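Local coordinates for xylulose kinase (Escherichia coli, PDB 2ITM), which catalyses the ATP-dependent phosphorylation of D-xylulose to D-xylulose 5-phosphate, and acts less efficiently on 1-deoxy-D-xylulose, at residues W40-P45 and L90-L95; Q66-L71 and W220-V225; A315-A320 and L361-L366. All coordinates share one frame; numbering follows the deposited sequence.

Contact 1 of 3, residues W40-P45 and L90-L95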
# COMPACT_ATOMS: atom_id res chain seq x y z
N TRP A 40 -7.24 -9.93 25.66
CA TRP A 40 -8.16 -10.74 26.44
C TRP A 40 -9.40 -10.98 25.62
O TRP A 40 -9.93 -10.08 24.98
CB TRP A 40 -8.51 -10.16 27.79
CG TRP A 40 -7.40 -10.16 28.77
CD1 TRP A 40 -6.09 -9.99 28.51
CD2 TRP A 40 -7.51 -10.31 30.18
NE1 TRP A 40 -5.36 -10.03 29.67
CE2 TRP A 40 -6.22 -10.23 30.71
CE3 TRP A 40 -8.58 -10.51 31.05
CZ2 TRP A 40 -5.97 -10.34 32.06
CZ3 TRP A 40 -8.33 -10.62 32.39
CH2 TRP A 40 -7.03 -10.53 32.88
N SER A 41 -9.84 -12.23 25.64
CA SER A 41 -11.05 -12.64 24.97
C SER A 41 -11.78 -13.63 25.86
O SER A 41 -11.31 -14.73 26.08
CB SER A 41 -10.73 -13.26 23.62
OG SER A 41 -11.87 -13.35 22.80
N GLU A 42 -12.93 -13.20 26.39
CA GLU A 42 -13.59 -13.96 27.41
C GLU A 42 -15.10 -14.03 27.16
O GLU A 42 -15.68 -13.16 26.54
CB GLU A 42 -13.35 -13.33 28.79
CG GLU A 42 -11.92 -13.48 29.29
CD GLU A 42 -11.73 -12.83 30.64
OE1 GLU A 42 -12.57 -11.98 30.99
OE2 GLU A 42 -10.77 -13.18 31.30
N GLN A 43 -15.72 -15.08 27.68
CA GLN A 43 -17.16 -15.17 27.75
C GLN A 43 -17.61 -15.75 29.08
O GLN A 43 -16.90 -16.50 29.72
CB GLN A 43 -17.72 -15.99 26.59
CG GLN A 43 -17.76 -15.25 25.28
CD GLN A 43 -18.04 -16.15 24.10
OE1 GLN A 43 -18.50 -15.69 23.07
NE2 GLN A 43 -17.74 -17.42 24.23
N ASP A 44 -18.81 -15.37 29.48
CA ASP A 44 -19.44 -15.92 30.69
C ASP A 44 -20.20 -17.20 30.36
O ASP A 44 -21.13 -17.20 29.58
CB ASP A 44 -20.34 -14.86 31.32
CG ASP A 44 -21.33 -15.43 32.31
OD1 ASP A 44 -22.31 -14.73 32.62
OD2 ASP A 44 -21.23 -16.54 32.84
N PRO A 45 -19.77 -18.30 30.96
CA PRO A 45 -20.28 -19.61 30.56
C PRO A 45 -21.78 -19.67 30.75
O PRO A 45 -22.46 -20.43 30.08
CB PRO A 45 -19.54 -20.57 31.50
CG PRO A 45 -18.33 -19.88 31.89
CD PRO A 45 -18.67 -18.41 31.93
N LEU A 90 -15.54 -20.17 38.35
CA LEU A 90 -14.53 -19.49 39.13
C LEU A 90 -14.14 -18.15 38.50
O LEU A 90 -13.96 -17.16 39.18
CB LEU A 90 -13.29 -20.36 39.24
CG LEU A 90 -12.85 -20.91 40.59
CD1 LEU A 90 -13.79 -20.53 41.71
CD2 LEU A 90 -12.59 -22.40 40.56
N ARG A 91 -14.01 -18.15 37.18
CA ARG A 91 -13.76 -16.94 36.41
C ARG A 91 -14.36 -17.06 35.03
O ARG A 91 -14.82 -18.11 34.65
CB ARG A 91 -12.27 -16.67 36.31
CG ARG A 91 -11.53 -17.53 35.30
CD ARG A 91 -10.02 -17.41 35.35
NE ARG A 91 -9.52 -16.04 35.22
CZ ARG A 91 -9.93 -15.15 34.34
NH1 ARG A 91 -10.86 -15.46 33.46
NH2 ARG A 91 -9.41 -13.94 34.33
N PRO A 92 -14.37 -15.98 34.28
CA PRO A 92 -14.87 -16.04 32.91
C PRO A 92 -14.00 -16.95 32.03
O PRO A 92 -12.82 -17.08 32.27
CB PRO A 92 -14.78 -14.57 32.42
CG PRO A 92 -14.86 -13.78 33.65
CD PRO A 92 -14.13 -14.58 34.67
N ALA A 93 -14.63 -17.59 31.06
CA ALA A 93 -13.91 -18.46 30.15
C ALA A 93 -12.89 -17.71 29.31
O ALA A 93 -13.19 -16.71 28.70
CB ALA A 93 -14.87 -19.24 29.28
N ILE A 94 -11.67 -18.22 29.29
CA ILE A 94 -10.61 -17.68 28.47
C ILE A 94 -10.56 -18.38 27.12
O ILE A 94 -10.18 -19.54 27.04
CB ILE A 94 -9.27 -17.85 29.18
CG1 ILE A 94 -9.30 -17.19 30.55
CG2 ILE A 94 -8.14 -17.32 28.33
CD1 ILE A 94 -8.12 -17.50 31.34
N LEU A 95 -10.93 -17.67 26.06
CA LEU A 95 -11.22 -18.30 24.78
C LEU A 95 -10.00 -18.63 23.90
O LEU A 95 -8.88 -18.25 24.20
CB LEU A 95 -12.22 -17.48 23.99
CG LEU A 95 -13.45 -16.97 24.72
CD1 LEU A 95 -14.36 -16.30 23.73
CD2 LEU A 95 -14.13 -18.11 25.44

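Contact 2 of 3, residues Q66-L71 and W220-V225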
# COMPACT_ATOMS: atom_id res chain seq x y z
N GLN A 66 -40.17 -33.89 20.40
CA GLN A 66 -40.57 -35.04 21.18
C GLN A 66 -40.17 -36.36 20.54
O GLN A 66 -40.19 -37.39 21.20
CB GLN A 66 -42.07 -35.03 21.47
CG GLN A 66 -42.53 -34.02 22.52
CD GLN A 66 -42.04 -34.33 23.93
OE1 GLN A 66 -42.52 -33.74 24.89
NE2 GLN A 66 -41.10 -35.24 24.04
N ASP A 67 -39.79 -36.33 19.27
CA ASP A 67 -39.32 -37.53 18.59
C ASP A 67 -37.82 -37.59 18.35
O ASP A 67 -37.33 -38.45 17.64
CB ASP A 67 -40.05 -37.71 17.26
CG ASP A 67 -41.49 -38.08 17.43
OD1 ASP A 67 -41.77 -39.20 17.89
OD2 ASP A 67 -42.41 -37.30 17.14
N VAL A 68 -37.08 -36.66 18.94
CA VAL A 68 -35.63 -36.75 18.96
C VAL A 68 -35.17 -37.97 19.75
O VAL A 68 -35.66 -38.25 20.83
CB VAL A 68 -35.00 -35.48 19.51
CG1 VAL A 68 -33.50 -35.62 19.61
CG2 VAL A 68 -35.36 -34.30 18.66
N LYS A 69 -34.19 -38.68 19.20
CA LYS A 69 -33.73 -39.93 19.75
C LYS A 69 -32.32 -39.83 20.32
O LYS A 69 -31.94 -40.59 21.20
CB LYS A 69 -33.79 -41.01 18.69
CG LYS A 69 -35.14 -41.14 18.03
CD LYS A 69 -35.17 -42.27 17.02
CE LYS A 69 -36.46 -42.26 16.20
NZ LYS A 69 -36.47 -43.25 15.10
N ALA A 70 -31.54 -38.90 19.79
CA ALA A 70 -30.22 -38.59 20.34
C ALA A 70 -29.81 -37.15 20.09
O ALA A 70 -30.31 -36.50 19.20
CB ALA A 70 -29.18 -39.54 19.79
N LEU A 71 -28.87 -36.68 20.90
CA LEU A 71 -28.38 -35.31 20.80
C LEU A 71 -26.85 -35.20 20.84
O LEU A 71 -26.20 -35.83 21.65
CB LEU A 71 -29.00 -34.44 21.88
CG LEU A 71 -28.56 -32.98 21.91
CD1 LEU A 71 -29.62 -32.08 22.50
CD2 LEU A 71 -27.28 -32.85 22.68
N TRP A 220 -37.30 -28.44 27.38
CA TRP A 220 -37.01 -28.37 25.95
C TRP A 220 -38.02 -29.17 25.14
O TRP A 220 -37.96 -29.21 23.93
CB TRP A 220 -35.59 -28.87 25.67
CG TRP A 220 -34.48 -27.91 26.02
CD1 TRP A 220 -34.61 -26.63 26.45
CD2 TRP A 220 -33.08 -28.17 25.96
NE1 TRP A 220 -33.38 -26.07 26.66
CE2 TRP A 220 -32.42 -27.00 26.38
CE3 TRP A 220 -32.31 -29.27 25.60
CZ2 TRP A 220 -31.04 -26.91 26.43
CZ3 TRP A 220 -30.96 -29.17 25.67
CH2 TRP A 220 -30.33 -28.01 26.07
N GLY A 221 -38.95 -29.81 25.83
CA GLY A 221 -39.99 -30.58 25.19
C GLY A 221 -39.46 -31.83 24.54
O GLY A 221 -39.80 -32.15 23.41
N MET A 222 -38.60 -32.53 25.26
CA MET A 222 -38.07 -33.78 24.75
C MET A 222 -37.89 -34.85 25.81
O MET A 222 -37.99 -34.58 26.99
CB MET A 222 -36.80 -33.55 23.92
CG MET A 222 -35.67 -32.84 24.61
SD MET A 222 -34.61 -31.90 23.49
CE MET A 222 -33.87 -33.25 22.61
N ALA A 223 -37.63 -36.06 25.36
CA ALA A 223 -37.26 -37.18 26.23
C ALA A 223 -35.86 -37.01 26.83
O ALA A 223 -35.06 -36.26 26.30
CB ALA A 223 -37.36 -38.48 25.48
N THR A 224 -35.59 -37.71 27.93
CA THR A 224 -34.26 -37.72 28.52
C THR A 224 -33.28 -38.43 27.60
O THR A 224 -32.76 -39.48 27.92
CB THR A 224 -34.25 -38.39 29.90
OG1 THR A 224 -34.80 -39.70 29.82
CG2 THR A 224 -35.15 -37.67 30.84
N VAL A 225 -33.05 -37.82 26.45
CA VAL A 225 -32.38 -38.43 25.32
C VAL A 225 -30.88 -38.59 25.57
O VAL A 225 -30.27 -37.81 26.28
CB VAL A 225 -32.62 -37.56 24.07
CG1 VAL A 225 -31.34 -37.09 23.45
CG2 VAL A 225 -33.54 -38.25 23.10
O HOH W 1 -36.95 -36.38 22.28

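Contact 3 of 3, residues A315-A320 and L361-L366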
# COMPACT_ATOMS: atom_id res chain seq x y z
N ALA A 315 -15.09 -11.49 -13.39
CA ALA A 315 -15.15 -11.14 -14.80
C ALA A 315 -14.19 -10.03 -15.17
O ALA A 315 -13.63 -10.03 -16.26
CB ALA A 315 -16.56 -10.76 -15.19
N ALA A 316 -14.00 -9.08 -14.28
CA ALA A 316 -13.04 -8.04 -14.53
C ALA A 316 -11.70 -8.67 -14.85
O ALA A 316 -11.00 -8.23 -15.74
CB ALA A 316 -12.92 -7.15 -13.32
N ALA A 317 -11.36 -9.72 -14.10
CA ALA A 317 -10.02 -10.27 -14.07
C ALA A 317 -9.68 -10.95 -15.38
O ALA A 317 -8.52 -11.09 -15.74
CB ALA A 317 -9.89 -11.22 -12.93
N GLN A 318 -10.70 -11.37 -16.08
CA GLN A 318 -10.52 -12.03 -17.36
C GLN A 318 -10.29 -11.03 -18.47
O GLN A 318 -9.75 -11.36 -19.51
CB GLN A 318 -11.73 -12.89 -17.67
CG GLN A 318 -11.80 -14.14 -16.84
CD GLN A 318 -13.13 -14.83 -16.96
OE1 GLN A 318 -14.17 -14.19 -16.86
NE2 GLN A 318 -13.10 -16.13 -17.16
N GLN A 319 -10.68 -9.79 -18.23
CA GLN A 319 -10.30 -8.68 -19.09
C GLN A 319 -8.90 -8.15 -18.77
O GLN A 319 -8.50 -7.14 -19.31
CB GLN A 319 -11.34 -7.54 -18.99
CG GLN A 319 -12.73 -7.91 -19.47
CD GLN A 319 -12.74 -9.08 -20.46
OE1 GLN A 319 -12.33 -8.92 -21.61
NE2 GLN A 319 -13.19 -10.25 -20.01
N ALA A 320 -8.18 -8.86 -17.93
CA ALA A 320 -6.84 -8.44 -17.60
C ALA A 320 -5.92 -8.40 -18.82
O ALA A 320 -5.89 -9.32 -19.62
CB ALA A 320 -6.27 -9.30 -16.51
N LEU A 361 -5.63 -5.55 -11.16
CA LEU A 361 -5.68 -5.67 -9.72
C LEU A 361 -6.48 -6.88 -9.31
O LEU A 361 -6.09 -7.63 -8.43
CB LEU A 361 -6.27 -4.41 -9.11
CG LEU A 361 -5.21 -3.47 -8.56
CD1 LEU A 361 -3.98 -3.50 -9.40
CD2 LEU A 361 -5.72 -2.05 -8.37
N ALA A 362 -7.61 -7.07 -9.96
CA ALA A 362 -8.52 -8.14 -9.62
C ALA A 362 -7.91 -9.49 -9.95
O ALA A 362 -8.03 -10.42 -9.18
CB ALA A 362 -9.83 -7.96 -10.34
N ARG A 363 -7.28 -9.58 -11.10
CA ARG A 363 -6.45 -10.72 -11.40
C ARG A 363 -5.37 -11.02 -10.37
O ARG A 363 -5.16 -12.16 -10.01
CB ARG A 363 -5.82 -10.57 -12.76
CG ARG A 363 -6.35 -11.53 -13.75
CD ARG A 363 -5.53 -12.75 -13.96
NE ARG A 363 -5.67 -13.15 -15.35
CZ ARG A 363 -5.28 -14.30 -15.85
NH1 ARG A 363 -4.71 -15.21 -15.08
NH2 ARG A 363 -5.45 -14.54 -17.13
N ALA A 364 -4.69 -9.98 -9.90
CA ALA A 364 -3.63 -10.14 -8.92
C ALA A 364 -4.12 -10.78 -7.62
O ALA A 364 -3.50 -11.69 -7.11
CB ALA A 364 -2.97 -8.83 -8.66
N VAL A 365 -5.24 -10.30 -7.12
CA VAL A 365 -5.83 -10.84 -5.91
C VAL A 365 -6.15 -12.32 -6.01
O VAL A 365 -5.74 -13.09 -5.16
CB VAL A 365 -7.05 -10.03 -5.47
CG1 VAL A 365 -7.56 -10.53 -4.16
CG2 VAL A 365 -6.70 -8.58 -5.36
N LEU A 366 -6.85 -12.71 -7.05
CA LEU A 366 -7.21 -14.11 -7.25
C LEU A 366 -5.98 -14.99 -7.26
O LEU A 366 -5.94 -16.02 -6.61
CB LEU A 366 -8.00 -14.28 -8.54
CG LEU A 366 -9.36 -13.59 -8.62
CD1 LEU A 366 -10.13 -14.04 -9.86
CD2 LEU A 366 -10.15 -13.83 -7.38

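Contact 1 of 3, residues W40-P45 and L90-L95
E42 and R91 reach each other by different side-chain routes. In E42, CG lies anti to the carbonyl carbon (chi1 -70°) and the chain runs on extended. In R91, CG sits between the backbone N and the carbonyl carbon, and the chain bends at chi3. The two side chains cross at about a right angle. A salt bridge joins E42 OE2 to R91 NH1 at 3.1 Å. NH1 arrives from above the carboxylate plane, while OE2 stays near the guanidinium plane; the planes are 64° apart. R91 NH2 adds a weak bond to E42 OE2 at 3.4 Å. E42 OE1 rests on P92 CB at 3.7 Å.

The backbones form a two-stranded antiparallel sheet. Q43 and A93 are its hydrogen-bonded pair: Q43 N gives to A93 O at 3.2 Å, and A93 N gives to Q43 O at 2.9 Å. E42 faces I94 as a non-hydrogen-bonded pair. L95 N donates to S41 O at 3.0 Å. On the face opposite E42, L95 CD1 packs on Q43 CG at 3.9 Å.

E42 OE2 has a second salt bridge, to R100, and R91 NE pairs with E139. An alanine at E42 would probably leave R91 and R100 without their shared carboxylate and open a gap beside P92. The E42 carboxylate is buried, but two arginines meet it. They would probably favour its ionised form, and the charges link the sheet to R100 and E139.

Contact 2 of 3, residues Q66-L71 and W220-V225
V225 makes the main apolar contact, packing against V68 to L71. Its CG1 lies 3.6 Å from A70 CA and 3.9 Å from L71 CB. Its CG2 lies near the carbonyl oxygens of V68 and K69. The 3.1 Å approach of V225 CG2 to V68 O is short, and chi1 is off any staggered position (122°), so the exact methyl placement is doubtful. M222 supplies the other apolar group. Its chain bends at chi3 (-69°), which sets CE against V68 CG1 at 3.8 Å.

One water makes the polar link. It donates to V68 O at 2.7 Å and accepts from A223 N at 3.2 Å.

The third kind is a polar side chain laid on backbone without a hydrogen bond. The Q66 amide lies against the G221-M222 backbone, with NE2 3.4 Å from M222 CA. Its atoms approach G221 O without hydrogen bonding to it. G221 has positive phi and closes helix 214-220 with a Schellman motif.

The contact lies at the start of two neighbouring parallel strands, 70-75 and 226-232, in the N-terminal actin-like ATPase domain. V68 and L71 also touch I3 of strand 2-7. M222 packs on M56 of helix 45-62, and A70 on A432 and A436 of helix 424-436.

Contact 3 of 3, residues A315-A320 and L361-L366
A317 packs its methyl group against A362, R363 and L366. The end of helix 310-316 and the turn that follows pack here on the long helix 358-381, in the C-terminal, actin-like domain of the FGGY kinase fold.

The tight part centres on the A317 methyl. A317 CB lies 4.2 Å from A362 CB and 4.2 Å from L366 CD1. It also comes 3.6 Å from R363 CG. A320 CB touches R363 CG from the following turn, at 3.5 Å. A316 CB meets A362 CB at 4.4 Å. The alanine methyls let the two backbones come close, with the CA atoms of A317 and R363 4.5 Å apart. L366 also rests on L298 of helix 294-304 and M405 of helix 400-410, which carries the packing further into the domain.

The other side is looser. Q318 and Q319 are exposed, and their CB atoms are directed away from helix 358-381. R363 is partly exposed. Its NH1 forms a salt bridge with E367, and NH2 has a long, weak ion pair with E322. The R363 torsions are not staggered, so its exact path is doubtful. As modelled, A320 CB sits at the guanidinium edge, near its plane, 4.1 Å from R363 NE.

How the contacts relate
Contacts 1 and 2 lie in the N-terminal FGGY domain, where their segments alternate along the chain. Contact 3 follows in the C-terminal domain. The centres of contacts 1 and 2 are about 30 Å apart, and their nearest atoms about 11 Å. Contact 3 is centred about 43 Å from contact 1 and about 52 Å from contact 2. Contact 1 is near the substrate: the L95 side chain is about 9 Å from bound D-xylulose and about 10 Å from that of D233, the probable proton acceptor. In contact 2, the L71 side chain is about 11 Å from that of D6, inferred to be important for activity. Contact 3 lies away from these sites.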